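Long-range contact in uncharacterized protein (PDB 4ECO), which is of unknown function but carries leucine-rich repeats that probably serve as a surface for binding other proteins: residues S357-I368 and L382-P393. Residues are numbered along the deposited sequence; the frame is centred on the assembly and turned at random.
Sequences SLNLAYNQITEI and LSFAHNKLKYIP
The Y362 ring lies on one face of the H386 ring in an offset stack, centroids 4.0 Å apart and planes at 10°, with Y362 CE1 over the imidazole centre; in return H386 CD2 sits over one face of the Y362 ring, displaced toward its rim. Both side chains occupy the same place in consecutive coils of a leucine-rich repeat solenoid, and Y339 and Y411 extend the row of stacked rings at its two ends. Flat side chains suit this place because the coils follow one another at a spacing close to that of stacked rings. The amides of N363 and N387, one residue further on, also lie side by side and nearly coplanar (9°). They form part of the asparagine row characteristic of the fold. Asparagine suits the place because one amide offers two N-H donors and an acceptor. N387 ND2 donates to L360 O and to F384 O of its own coil, and OD1 accepts from I365 N at 3.2 Å. A chi1 of -74° directs the amide into the turn, where these three bonds fix its rotation. Before the turn, parallel strand pairing runs through S383 N to L358 O and L360 N to S383 O. In the core, L358 CD2, L360 CD1 and I368 CG1 meet the F384 ring obliquely, and L389 CD2 packs on I368 CG1 at 3.8 Å; branched aliphatic chains surround the ring, which F409 of the following coil also meets. L360 O takes two amide donors from opposite faces of its carbonyl plane, N387 ND2 on one and N363 ND2, 2.9 Å away, on the other.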
loop_
_atom_site.group_PDB
_atom_site.type_symbol
_atom_site.label_atom_id
_atom_site.label_comp_id
_atom_site.label_asym_id
_atom_site.label_seq_id
_atom_site.Cartn_x
_atom_site.Cartn_y
_atom_site.Cartn_z
ATOM N N SER A 357 4.276 6.472 6.820
ATOM C CA SER A 357 3.451 5.941 5.742
ATOM C C SER A 357 2.401 6.943 5.380
ATOM O O SER A 357 1.807 7.530 6.264
ATOM C CB SER A 357 2.794 4.617 6.151
ATOM O OG SER A 357 3.666 3.497 6.089
ATOM N N LEU A 358 2.151 7.121 4.095
ATOM C CA LEU A 358 1.070 7.951 3.572
ATOM C C LEU A 358 0.649 7.378 2.228
ATOM O O LEU A 358 1.465 7.149 1.346
ATOM C CB LEU A 358 1.433 9.440 3.484
ATOM C CG LEU A 358 0.345 10.409 3.004
ATOM C CD1 LEU A 358 -0.830 10.481 3.991
ATOM C CD2 LEU A 358 0.933 11.778 2.754
ATOM N N ASN A 359 -0.618 7.048 2.129
ATOM C CA ASN A 359 -1.194 6.494 0.916
ATOM C C ASN A 359 -2.604 7.066 0.740
ATOM O O ASN A 359 -3.509 6.705 1.488
ATOM C CB ASN A 359 -1.187 4.963 0.962
ATOM C CG ASN A 359 -1.327 4.317 -0.399
ATOM O OD1 ASN A 359 -2.220 4.666 -1.203
ATOM N ND2 ASN A 359 -0.427 3.362 -0.690
ATOM N N LEU A 360 -2.757 8.014 -0.216
ATOM C CA LEU A 360 -4.011 8.716 -0.533
ATOM C C LEU A 360 -4.518 8.315 -1.931
ATOM O O LEU A 360 -5.369 9.004 -2.508
ATOM C CB LEU A 360 -3.773 10.236 -0.459
ATOM C CG LEU A 360 -3.288 10.805 0.893
ATOM C CD1 LEU A 360 -2.923 12.266 0.779
ATOM C CD2 LEU A 360 -4.325 10.619 1.987
ATOM N N ALA A 361 -4.019 7.174 -2.459
ATOM C CA ALA A 361 -4.351 6.751 -3.801
ATOM C C ALA A 361 -5.833 6.429 -3.952
ATOM O O ALA A 361 -6.509 6.087 -2.980
ATOM C CB ALA A 361 -3.508 5.563 -4.211
ATOM N N TYR A 362 -6.330 6.602 -5.190
ATOM C CA TYR A 362 -7.668 6.292 -5.636
ATOM C C TYR A 362 -8.710 7.165 -4.931
ATOM O O TYR A 362 -9.589 6.692 -4.193
ATOM C CB TYR A 362 -7.970 4.803 -5.475
ATOM C CG TYR A 362 -7.130 3.930 -6.376
ATOM C CD1 TYR A 362 -7.527 3.659 -7.679
ATOM C CD2 TYR A 362 -5.936 3.368 -5.926
ATOM C CE1 TYR A 362 -6.755 2.852 -8.520
ATOM C CE2 TYR A 362 -5.138 2.583 -6.770
ATOM C CZ TYR A 362 -5.567 2.307 -8.058
ATOM O OH TYR A 362 -4.835 1.487 -8.891
ATOM N N ASN A 363 -8.626 8.455 -5.234
ATOM C CA ASN A 363 -9.528 9.498 -4.751
ATOM C C ASN A 363 -9.686 10.545 -5.869
ATOM O O ASN A 363 -9.409 10.258 -7.036
ATOM C CB ASN A 363 -9.011 10.109 -3.436
ATOM C CG ASN A 363 -9.200 9.231 -2.239
ATOM O OD1 ASN A 363 -10.289 9.118 -1.714
ATOM N ND2 ASN A 363 -8.136 8.672 -1.723
ATOM N N GLN A 364 -10.134 11.741 -5.517
ATOM C CA GLN A 364 -10.340 12.814 -6.483
ATOM C C GLN A 364 -9.786 14.125 -5.892
ATOM O O GLN A 364 -10.355 15.205 -6.062
ATOM C CB GLN A 364 -11.840 12.898 -6.856
ATOM C CG GLN A 364 -12.339 11.732 -7.734
ATOM C CD GLN A 364 -11.867 11.721 -9.198
ATOM O OE1 GLN A 364 -12.442 12.380 -10.051
ATOM N NE2 GLN A 364 -10.811 10.964 -9.517
ATOM N N ILE A 365 -8.660 13.993 -5.172
ATOM C CA ILE A 365 -7.921 15.082 -4.530
ATOM C C ILE A 365 -7.328 15.971 -5.633
ATOM O O ILE A 365 -6.719 15.448 -6.565
ATOM C CB ILE A 365 -6.844 14.513 -3.566
ATOM C CG1 ILE A 365 -7.498 13.622 -2.489
ATOM C CG2 ILE A 365 -6.014 15.631 -2.935
ATOM C CD1 ILE A 365 -6.550 12.682 -1.722
ATOM N N THR A 366 -7.536 17.300 -5.537
ATOM C CA THR A 366 -7.026 18.251 -6.527
ATOM C C THR A 366 -5.813 19.012 -6.021
ATOM O O THR A 366 -5.033 19.526 -6.842
ATOM C CB THR A 366 -8.099 19.254 -6.949
ATOM O OG1 THR A 366 -8.582 19.971 -5.802
ATOM C CG2 THR A 366 -9.220 18.611 -7.730
ATOM N N GLU A 367 -5.651 19.102 -4.683
ATOM C CA GLU A 367 -4.537 19.850 -4.113
ATOM C C GLU A 367 -4.097 19.298 -2.775
ATOM O O GLU A 367 -4.938 18.987 -1.934
ATOM C CB GLU A 367 -4.974 21.312 -3.937
ATOM C CG GLU A 367 -3.863 22.344 -3.802
ATOM C CD GLU A 367 -4.337 23.787 -3.870
ATOM O OE1 GLU A 367 -5.384 24.048 -4.506
ATOM O OE2 GLU A 367 -3.659 24.656 -3.276
ATOM N N ILE A 368 -2.772 19.216 -2.568
ATOM C CA ILE A 368 -2.130 18.858 -1.301
ATOM C C ILE A 368 -1.555 20.168 -0.742
ATOM O O ILE A 368 -0.756 20.830 -1.423
ATOM C CB ILE A 368 -1.089 17.734 -1.457
ATOM C CG1 ILE A 368 -1.732 16.407 -1.969
ATOM C CG2 ILE A 368 -0.253 17.554 -0.184
ATOM C CD1 ILE A 368 -2.747 15.669 -1.031
ATOM N N LEU A 382 5.625 6.477 -0.687
ATOM C CA LEU A 382 4.400 7.293 -0.552
ATOM C C LEU A 382 3.602 7.236 -1.824
ATOM O O LEU A 382 4.185 7.040 -2.908
ATOM C CB LEU A 382 4.685 8.758 -0.221
ATOM C CG LEU A 382 5.549 9.096 0.971
ATOM C CD1 LEU A 382 5.870 10.561 0.949
ATOM C CD2 LEU A 382 4.887 8.679 2.283
ATOM N N SER A 383 2.268 7.422 -1.712
ATOM C CA SER A 383 1.417 7.406 -2.891
ATOM C C SER A 383 0.290 8.441 -2.861
ATOM O O SER A 383 -0.502 8.521 -1.910
ATOM C CB SER A 383 0.804 6.040 -3.112
ATOM O OG SER A 383 0.131 6.061 -4.361
ATOM N N PHE A 384 0.213 9.187 -3.976
ATOM C CA PHE A 384 -0.790 10.186 -4.296
ATOM C C PHE A 384 -1.415 9.811 -5.629
ATOM O O PHE A 384 -2.074 10.633 -6.273
ATOM C CB PHE A 384 -0.163 11.577 -4.343
ATOM C CG PHE A 384 0.550 11.990 -3.083
ATOM C CD1 PHE A 384 1.898 11.677 -2.888
ATOM C CD2 PHE A 384 -0.109 12.734 -2.102
ATOM C CE1 PHE A 384 2.569 12.084 -1.729
ATOM C CE2 PHE A 384 0.566 13.149 -0.945
ATOM C CZ PHE A 384 1.907 12.836 -0.779
ATOM N N ALA A 385 -1.188 8.557 -6.057
ATOM C CA ALA A 385 -1.659 8.041 -7.337
ATOM C C ALA A 385 -3.197 8.032 -7.450
ATOM O O ALA A 385 -3.893 7.908 -6.443
ATOM C CB ALA A 385 -1.123 6.648 -7.561
ATOM N N HIS A 386 -3.713 8.165 -8.692
ATOM C CA HIS A 386 -5.130 8.103 -9.036
ATOM C C HIS A 386 -5.918 9.143 -8.270
ATOM O O HIS A 386 -6.720 8.822 -7.398
ATOM C CB HIS A 386 -5.704 6.708 -8.818
ATOM C CG HIS A 386 -5.117 5.680 -9.726
ATOM N ND1 HIS A 386 -5.701 5.374 -10.942
ATOM C CD2 HIS A 386 -4.003 4.927 -9.573
ATOM C CE1 HIS A 386 -4.942 4.430 -11.475
ATOM N NE2 HIS A 386 -3.900 4.133 -10.694
ATOM N N ASN A 387 -5.658 10.401 -8.596
ATOM C CA ASN A 387 -6.338 11.578 -8.070
ATOM C C ASN A 387 -6.441 12.582 -9.200
ATOM O O ASN A 387 -6.269 12.214 -10.369
ATOM C CB ASN A 387 -5.631 12.166 -6.837
ATOM C CG ASN A 387 -5.800 11.372 -5.572
ATOM O OD1 ASN A 387 -6.840 11.415 -4.930
ATOM N ND2 ASN A 387 -4.745 10.705 -5.123
ATOM N N LYS A 388 -6.711 13.841 -8.861
ATOM C CA LYS A 388 -6.856 14.912 -9.828
ATOM C C LYS A 388 -5.872 16.044 -9.510
ATOM O O LYS A 388 -6.230 17.198 -9.658
ATOM C CB LYS A 388 -8.316 15.415 -9.822
ATOM C CG LYS A 388 -9.352 14.387 -10.291
ATOM C CD LYS A 388 -10.696 15.054 -10.658
ATOM C CE LYS A 388 -10.730 15.597 -12.065
ATOM N NZ LYS A 388 -12.049 16.186 -12.406
ATOM N N LEU A 389 -4.640 15.718 -9.070
ATOM C CA LEU A 389 -3.627 16.714 -8.690
ATOM C C LEU A 389 -3.164 17.536 -9.873
ATOM O O LEU A 389 -2.764 16.953 -10.884
ATOM C CB LEU A 389 -2.395 16.066 -8.047
ATOM C CG LEU A 389 -2.517 15.437 -6.664
ATOM C CD1 LEU A 389 -1.192 14.804 -6.272
ATOM C CD2 LEU A 389 -2.945 16.459 -5.604
ATOM N N LYS A 390 -3.178 18.883 -9.749
ATOM C CA LYS A 390 -2.743 19.716 -10.873
ATOM C C LYS A 390 -1.237 19.924 -10.832
ATOM O O LYS A 390 -0.626 20.211 -11.869
ATOM C CB LYS A 390 -3.461 21.102 -10.927
ATOM C CG LYS A 390 -4.981 21.137 -10.740
ATOM C CD LYS A 390 -5.760 20.207 -11.660
ATOM C CE LYS A 390 -7.153 19.998 -11.102
ATOM N NZ LYS A 390 -7.802 18.793 -11.677
ATOM N N TYR A 391 -0.643 19.835 -9.629
ATOM C CA TYR A 391 0.785 20.109 -9.450
ATOM C C TYR A 391 1.449 19.141 -8.487
ATOM O O TYR A 391 0.754 18.508 -7.680
ATOM C CB TYR A 391 0.967 21.550 -8.888
ATOM C CG TYR A 391 0.188 22.651 -9.580
ATOM C CD1 TYR A 391 0.568 23.123 -10.838
ATOM C CD2 TYR A 391 -0.876 23.277 -8.947
ATOM C CE1 TYR A 391 -0.115 24.180 -11.456
ATOM C CE2 TYR A 391 -1.576 24.324 -9.557
ATOM C CZ TYR A 391 -1.191 24.777 -10.810
ATOM O OH TYR A 391 -1.889 25.815 -11.390
ATOM N N ILE A 392 2.804 19.066 -8.522
ATOM C CA ILE A 392 3.572 18.261 -7.565
ATOM C C ILE A 392 3.651 19.096 -6.274
ATOM O O ILE A 392 4.085 20.258 -6.333
ATOM C CB ILE A 392 4.959 17.841 -8.114
ATOM C CG1 ILE A 392 4.820 16.972 -9.391
ATOM C CG2 ILE A 392 5.784 17.129 -7.019
ATOM C CD1 ILE A 392 6.111 16.901 -10.288
ATOM N N PRO A 393 3.181 18.567 -5.121
ATOM C CA PRO A 393 3.134 19.394 -3.893
ATOM C C PRO A 393 4.509 19.672 -3.273
ATOM O O PRO A 393 5.291 18.751 -3.024
ATOM C CB PRO A 393 2.261 18.565 -2.933
ATOM C CG PRO A 393 2.413 17.154 -3.407
ATOM C CD PRO A 393 2.575 17.236 -4.898
#